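Local coordinates for protein chitinase (Chromobacterium violaceum, PDB 4TXG) that probably hydrolyses glycosidic bonds in chitin, as a family 18 glycoside hydrolase, and is expected to bind chitin as well, at residues 169-174 and 537-542; 502-507 and 519-524. All blocks are in the same frame, centred on the assembly; numbering follows the deposited sequence.

Contact 1: residues 169-174 and 537-542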
loop_
_atom_site.group_PDB
_atom_site.type_symbol
_atom_site.label_atom_id
_atom_site.label_comp_id
_atom_site.label_asym_id
_atom_site.label_seq_id
_atom_site.Cartn_x
_atom_site.Cartn_y
_atom_site.Cartn_z
ATOM N N GLY A 169 31.537 1.534 0.215
ATOM C CA GLY A 169 32.088 1.499 -1.127
ATOM C C GLY A 169 31.100 1.110 -2.214
ATOM O O GLY A 169 31.421 1.202 -3.398
ATOM N N SER A 170 29.904 0.675 -1.825
ATOM C CA SER A 170 28.862 0.348 -2.800
ATOM C C SER A 170 28.244 1.645 -3.331
ATOM O O SER A 170 28.445 2.707 -2.739
ATOM C CB SER A 170 27.799 -0.561 -2.166
ATOM O OG SER A 170 27.180 0.063 -1.051
ATOM N N PRO A 171 27.527 1.576 -4.469
ATOM C CA PRO A 171 26.892 2.776 -5.023
ATOM C C PRO A 171 25.971 3.484 -4.030
ATOM O O PRO A 171 25.099 2.854 -3.419
ATOM C CB PRO A 171 26.089 2.229 -6.209
ATOM C CG PRO A 171 26.888 1.055 -6.672
ATOM C CD PRO A 171 27.446 0.436 -5.402
ATOM N N ALA A 172 26.180 4.788 -3.870
ATOM C CA ALA A 172 25.362 5.581 -2.963
ATOM C C ALA A 172 24.162 6.142 -3.695
ATOM O O ALA A 172 24.219 6.403 -4.895
ATOM C CB ALA A 172 26.184 6.718 -2.346
ATOM N N TYR A 173 23.072 6.323 -2.964
ATOM C CA TYR A 173 21.948 7.090 -3.465
ATOM C C TYR A 173 21.522 8.029 -2.356
ATOM O O TYR A 173 20.951 7.604 -1.354
ATOM C CB TYR A 173 20.795 6.189 -3.902
ATOM C CG TYR A 173 19.711 6.943 -4.636
ATOM C CD1 TYR A 173 18.678 7.564 -3.946
ATOM C CD2 TYR A 173 19.732 7.049 -6.023
ATOM C CE1 TYR A 173 17.684 8.261 -4.620
ATOM C CE2 TYR A 173 18.744 7.745 -6.708
ATOM C CZ TYR A 173 17.721 8.343 -5.999
ATOM O OH TYR A 173 16.737 9.029 -6.682
ATOM N N LEU A 174 21.829 9.308 -2.542
ATOM C CA LEU A 174 21.646 10.317 -1.507
ATOM C C LEU A 174 20.439 11.188 -1.805
ATOM O O LEU A 174 19.878 11.129 -2.902
ATOM C CB LEU A 174 22.898 11.186 -1.400
ATOM C CG LEU A 174 24.193 10.394 -1.201
ATOM C CD1 LEU A 174 25.351 11.367 -1.011
ATOM C CD2 LEU A 174 24.056 9.448 -0.003
ATOM N N LEU A 537 29.902 -4.336 -10.115
ATOM C CA LEU A 537 29.770 -5.598 -9.381
ATOM C C LEU A 537 30.742 -5.688 -8.208
ATOM O O LEU A 537 30.355 -6.066 -7.102
ATOM C CB LEU A 537 29.973 -6.802 -10.304
ATOM C CG LEU A 537 28.866 -7.136 -11.306
ATOM C CD1 LEU A 537 29.185 -8.453 -12.005
ATOM C CD2 LEU A 537 27.466 -7.176 -10.651
ATOM N N ALA A 538 32.001 -5.335 -8.456
ATOM C CA ALA A 538 33.027 -5.413 -7.421
ATOM C C ALA A 538 32.677 -4.505 -6.242
ATOM O O ALA A 538 32.931 -4.853 -5.085
ATOM C CB ALA A 538 34.395 -5.053 -7.993
ATOM N N ALA A 539 32.060 -3.361 -6.530
ATOM C CA ALA A 539 31.675 -2.418 -5.478
ATOM C C ALA A 539 30.603 -2.994 -4.553
ATOM O O ALA A 539 30.439 -2.516 -3.427
ATOM C CB ALA A 539 31.196 -1.101 -6.094
ATOM N N TYR A 540 29.877 -4.012 -5.022
ATOM C CA TYR A 540 28.889 -4.704 -4.196
ATOM C C TYR A 540 29.500 -5.915 -3.492
ATOM O O TYR A 540 28.789 -6.699 -2.864
ATOM C CB TYR A 540 27.681 -5.145 -5.033
ATOM C CG TYR A 540 26.666 -4.039 -5.232
ATOM C CD1 TYR A 540 25.901 -3.577 -4.166
ATOM C CD2 TYR A 540 26.483 -3.449 -6.474
ATOM C CE1 TYR A 540 24.985 -2.551 -4.328
ATOM C CE2 TYR A 540 25.563 -2.418 -6.650
ATOM C CZ TYR A 540 24.818 -1.979 -5.572
ATOM O OH TYR A 540 23.909 -0.962 -5.739
ATOM N N GLY A 541 30.815 -6.058 -3.599
ATOM C CA GLY A 541 31.513 -7.179 -2.989
ATOM C C GLY A 541 31.301 -8.467 -3.759
ATOM O O GLY A 541 31.455 -9.563 -3.223
ATOM N N ILE A 542 30.948 -8.331 -5.030
ATOM C CA ILE A 542 30.663 -9.483 -5.871
ATOM C C ILE A 542 31.869 -9.794 -6.744
ATOM O O ILE A 542 32.238 -8.993 -7.597
ATOM C CB ILE A 542 29.422 -9.242 -6.757
ATOM C CG1 ILE A 542 28.170 -9.098 -5.891
ATOM C CG2 ILE A 542 29.261 -10.366 -7.757
ATOM C CD1 ILE A 542 26.937 -8.640 -6.653
HETATM O O HOH W 1 23.740 0.522 -3.440
#

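Contact 2: residues 502-507 and 519-524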
loop_
_atom_site.group_PDB
_atom_site.type_symbol
_atom_site.label_atom_id
_atom_site.label_comp_id
_atom_site.label_asym_id
_atom_site.label_seq_id
_atom_site.Cartn_x
_atom_site.Cartn_y
_atom_site.Cartn_z
ATOM N N ASP A 502 22.630 -12.522 -10.957
ATOM C CA ASP A 502 21.173 -12.383 -11.046
ATOM C C ASP A 502 20.522 -11.890 -9.749
ATOM O O ASP A 502 19.294 -11.890 -9.634
ATOM C CB ASP A 502 20.539 -13.724 -11.423
ATOM C CG ASP A 502 20.982 -14.221 -12.773
ATOM O OD1 ASP A 502 21.166 -13.380 -13.685
ATOM O OD2 ASP A 502 21.144 -15.456 -12.923
ATOM N N ASN A 503 21.325 -11.457 -8.781
ATOM C CA ASN A 503 20.811 -11.203 -7.438
ATOM C C ASN A 503 21.660 -10.159 -6.696
ATOM O O ASN A 503 21.971 -10.322 -5.521
ATOM C CB ASN A 503 20.768 -12.536 -6.669
ATOM C CG ASN A 503 20.023 -12.452 -5.343
ATOM O OD1 ASN A 503 19.003 -11.778 -5.216
ATOM N ND2 ASN A 503 20.543 -13.156 -4.341
ATOM N N ILE A 504 22.037 -9.082 -7.384
ATOM C CA ILE A 504 23.071 -8.202 -6.836
ATOM C C ILE A 504 22.602 -7.336 -5.669
ATOM O O ILE A 504 23.422 -6.814 -4.923
ATOM C CB ILE A 504 23.683 -7.286 -7.930
ATOM C CG1 ILE A 504 22.757 -6.123 -8.304
ATOM C CG2 ILE A 504 24.074 -8.110 -9.151
ATOM C CD1 ILE A 504 23.466 -5.052 -9.173
ATOM N N TRP A 505 21.289 -7.193 -5.503
ATOM C CA TRP A 505 20.760 -6.451 -4.362
ATOM C C TRP A 505 20.274 -7.405 -3.270
ATOM O O TRP A 505 19.319 -7.113 -2.556
ATOM C CB TRP A 505 19.633 -5.522 -4.804
ATOM C CG TRP A 505 20.110 -4.138 -5.121
ATOM C CD1 TRP A 505 21.404 -3.722 -5.256
ATOM C CD2 TRP A 505 19.292 -2.984 -5.338
ATOM N NE1 TRP A 505 21.441 -2.373 -5.539
ATOM C CE2 TRP A 505 20.155 -1.900 -5.597
ATOM C CE3 TRP A 505 17.912 -2.764 -5.333
ATOM C CZ2 TRP A 505 19.680 -0.607 -5.846
ATOM C CZ3 TRP A 505 17.444 -1.482 -5.587
ATOM C CH2 TRP A 505 18.324 -0.423 -5.832
ATOM N N HIS A 506 20.953 -8.541 -3.141
ATOM C CA HIS A 506 20.631 -9.522 -2.105
ATOM C C HIS A 506 20.843 -8.998 -0.688
ATOM O O HIS A 506 21.642 -8.085 -0.455
ATOM C CB HIS A 506 21.481 -10.777 -2.285
ATOM C CG HIS A 506 22.955 -10.511 -2.240
ATOM N ND1 HIS A 506 23.722 -10.379 -3.378
ATOM C CD2 HIS A 506 23.796 -10.332 -1.195
ATOM C CE1 HIS A 506 24.976 -10.138 -3.036
ATOM N NE2 HIS A 506 25.049 -10.106 -1.717
ATOM N N ASP A 507 20.115 -9.594 0.249
ATOM C CA ASP A 507 20.440 -9.511 1.665
ATOM C C ASP A 507 21.404 -10.643 2.022
ATOM O O ASP A 507 21.575 -11.594 1.252
ATOM C CB ASP A 507 19.178 -9.597 2.527
ATOM C CG ASP A 507 18.284 -8.376 2.382
ATOM O OD1 ASP A 507 18.820 -7.263 2.201
ATOM O OD2 ASP A 507 17.045 -8.533 2.449
ATOM N N SER A 519 17.006 -10.544 -6.869
ATOM C CA SER A 519 16.726 -9.132 -6.585
ATOM C C SER A 519 17.803 -8.226 -7.152
ATOM O O SER A 519 18.968 -8.335 -6.771
ATOM C CB SER A 519 16.616 -8.872 -5.073
ATOM O OG SER A 519 15.591 -9.651 -4.486
ATOM N N ASN A 520 17.398 -7.315 -8.034
ATOM C CA ASN A 520 18.310 -6.401 -8.717
ATOM C C ASN A 520 17.650 -5.046 -8.916
ATOM O O ASN A 520 16.439 -4.984 -9.072
ATOM C CB ASN A 520 18.708 -6.934 -10.101
ATOM C CG ASN A 520 19.246 -8.350 -10.064
ATOM O OD1 ASN A 520 20.418 -8.568 -9.758
ATOM N ND2 ASN A 520 18.395 -9.315 -10.400
ATOM N N PRO A 521 18.445 -3.968 -8.973
ATOM C CA PRO A 521 17.890 -2.692 -9.436
ATOM C C PRO A 521 17.579 -2.793 -10.923
ATOM O O PRO A 521 18.220 -3.600 -11.603
ATOM C CB PRO A 521 19.023 -1.698 -9.171
ATOM C CG PRO A 521 20.275 -2.527 -9.288
ATOM C CD PRO A 521 19.892 -3.880 -8.698
ATOM N N MET A 522 16.636 -2.002 -11.432
ATOM C CA MET A 522 16.288 -2.142 -12.843
ATOM C C MET A 522 17.438 -1.738 -13.781
ATOM O O MET A 522 17.498 -2.223 -14.920
ATOM C CB MET A 522 15.011 -1.350 -13.170
ATOM C CG MET A 522 13.721 -2.190 -13.011
ATOM S SD MET A 522 13.805 -3.774 -13.884
ATOM C CE MET A 522 14.116 -3.214 -15.552
ATOM N N TRP A 523 18.366 -0.889 -13.332
ATOM C CA TRP A 523 19.519 -0.618 -14.198
ATOM C C TRP A 523 20.335 -1.884 -14.432
ATOM O O TRP A 523 20.860 -2.098 -15.530
ATOM C CB TRP A 523 20.449 0.484 -13.655
ATOM C CG TRP A 523 20.546 0.686 -12.149
ATOM C CD1 TRP A 523 19.699 1.433 -11.367
ATOM C CD2 TRP A 523 21.594 0.230 -11.274
ATOM N NE1 TRP A 523 20.136 1.434 -10.066
ATOM C CE2 TRP A 523 21.291 0.703 -9.977
ATOM C CE3 TRP A 523 22.740 -0.555 -11.455
ATOM C CZ2 TRP A 523 22.094 0.419 -8.865
ATOM C CZ3 TRP A 523 23.542 -0.830 -10.354
ATOM C CH2 TRP A 523 23.211 -0.347 -9.074
ATOM N N HIS A 524 20.439 -2.740 -13.420
ATOM C CA HIS A 524 21.206 -3.957 -13.619
ATOM C C HIS A 524 20.456 -4.899 -14.564
ATOM O O HIS A 524 21.070 -5.508 -15.435
ATOM C CB HIS A 524 21.520 -4.655 -12.290
ATOM C CG HIS A 524 22.376 -5.876 -12.460
ATOM N ND1 HIS A 524 23.612 -5.832 -13.055
ATOM C CD2 HIS A 524 22.149 -7.175 -12.145
ATOM C CE1 HIS A 524 24.128 -7.054 -13.088
ATOM N NE2 HIS A 524 23.253 -7.884 -12.551
HETATM O O HOH W 2 17.054 -11.653 -3.260
#

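Contact 1: residues 169-174 and 537-542
P171 lays its ring over one face of the Y540 phenol, a CH-pi contact that pins one loop of the family 18 TIM barrel to another. The first loop follows strand 155-161 of the barrel; the second follows helix 522-530 and carries a short 3-10 turn through A539 and Y540. CD of P171 sits 3.8 Å from the centroid of the Y540 ring and 24° off its normal, displaced toward the rim, while CG reaches out over CE2 and the hydroxyl end. The two side chains cross obliquely. Chi1 of -83° puts CG of Y540 beside its own backbone N. S170 adds its CB obliquely to the same ring at CE1, and its CA makes a CA-H...O contact with A539 O at 3.3 Å. The CB of A539 points toward 169-174 and meets G169 O at 3.6 Å, with P171 CD a little farther off. L537 O takes both Y540 N and I542 N, which come to it from opposite faces of its carbonyl plane and hold the chain around the 3-10 turn. F623 of strand 621-624 also packs on P171, whereas the polar end of S170 turns to D168. No direct hydrogen bond joins 169-174 to 537-542; one water bridges them. It donates to P171 O at 2.7 Å and is also hydrogen-bonded, at 2.7 Å, to Y540 OH, a hydroxyl whose other partner is W505.

Contact 2: residues 502-507 and 519-524
W505 spreads its indole across P521, and the proline ring packs over one indole face. CD of P521 lies 3.5 Å from the centroid of the five-membered ring, only 8° off the normal, while CB sits against CZ2 and CH2 of the six-membered ring. The proline is a wedge between two tryptophans, since its CG also stands over the centre of the W523 ring, 3.3 Å above the plane. Next to it I504 pushes in as a forked knob: CD1 rides 3.9 Å from the centroid of the H524 imidazole, CG2 covers the NE2 side of the same face, and CG1, set between the backbone N and carbonyl carbon by chi1 of 76°, touches P521 CD and N520 OD1. The side chains of I504 and P521 cross at about a right angle.

The polar half is a clasp of two asparagines. N503 OD1 takes the amide of S519 on an in-plane lone pair, nearly straight at 170°, and a water joins the same oxygen to S519 OG; N503 ND2 bonds E514, and S519 OG bonds R466. N520 reaches back the other way. Its OD1 receives I504 N at 2.9 Å, and its ND2 gives to D502 O at 2.8 Å from above the carbonyl plane. W505 N closes the set on S519 O at 2.9 Å.

P521 is the N-cap residue of helix 522-530, so the turn is packed against the start of that helix. W523 continues onto strands 609-612 and 621-624, and D502 lies against strand 575-578, its carboxylate hydrogen-bonded to Y555 OH and salt-bridged to K573.

Both contacts belong to the family 18 region and lie on the same side of the chain's centre, with contact 2 nested along the chain inside the loop closed by contact 1. Contact 2 is mostly buried and joins residues close in sequence, through direct hydrogen bonds as well as packed rings. Contact 1 brings together loops 363 residues apart near the surface and relies on packing and one bridging water. They join where Y540 OH meets W505 NE1 at 2.8 Å, a probable hydrogen bond. I542 CD1 and L537 CD2 pack on I504, so 537-542 touches contact 2 at I504 as well as at W505.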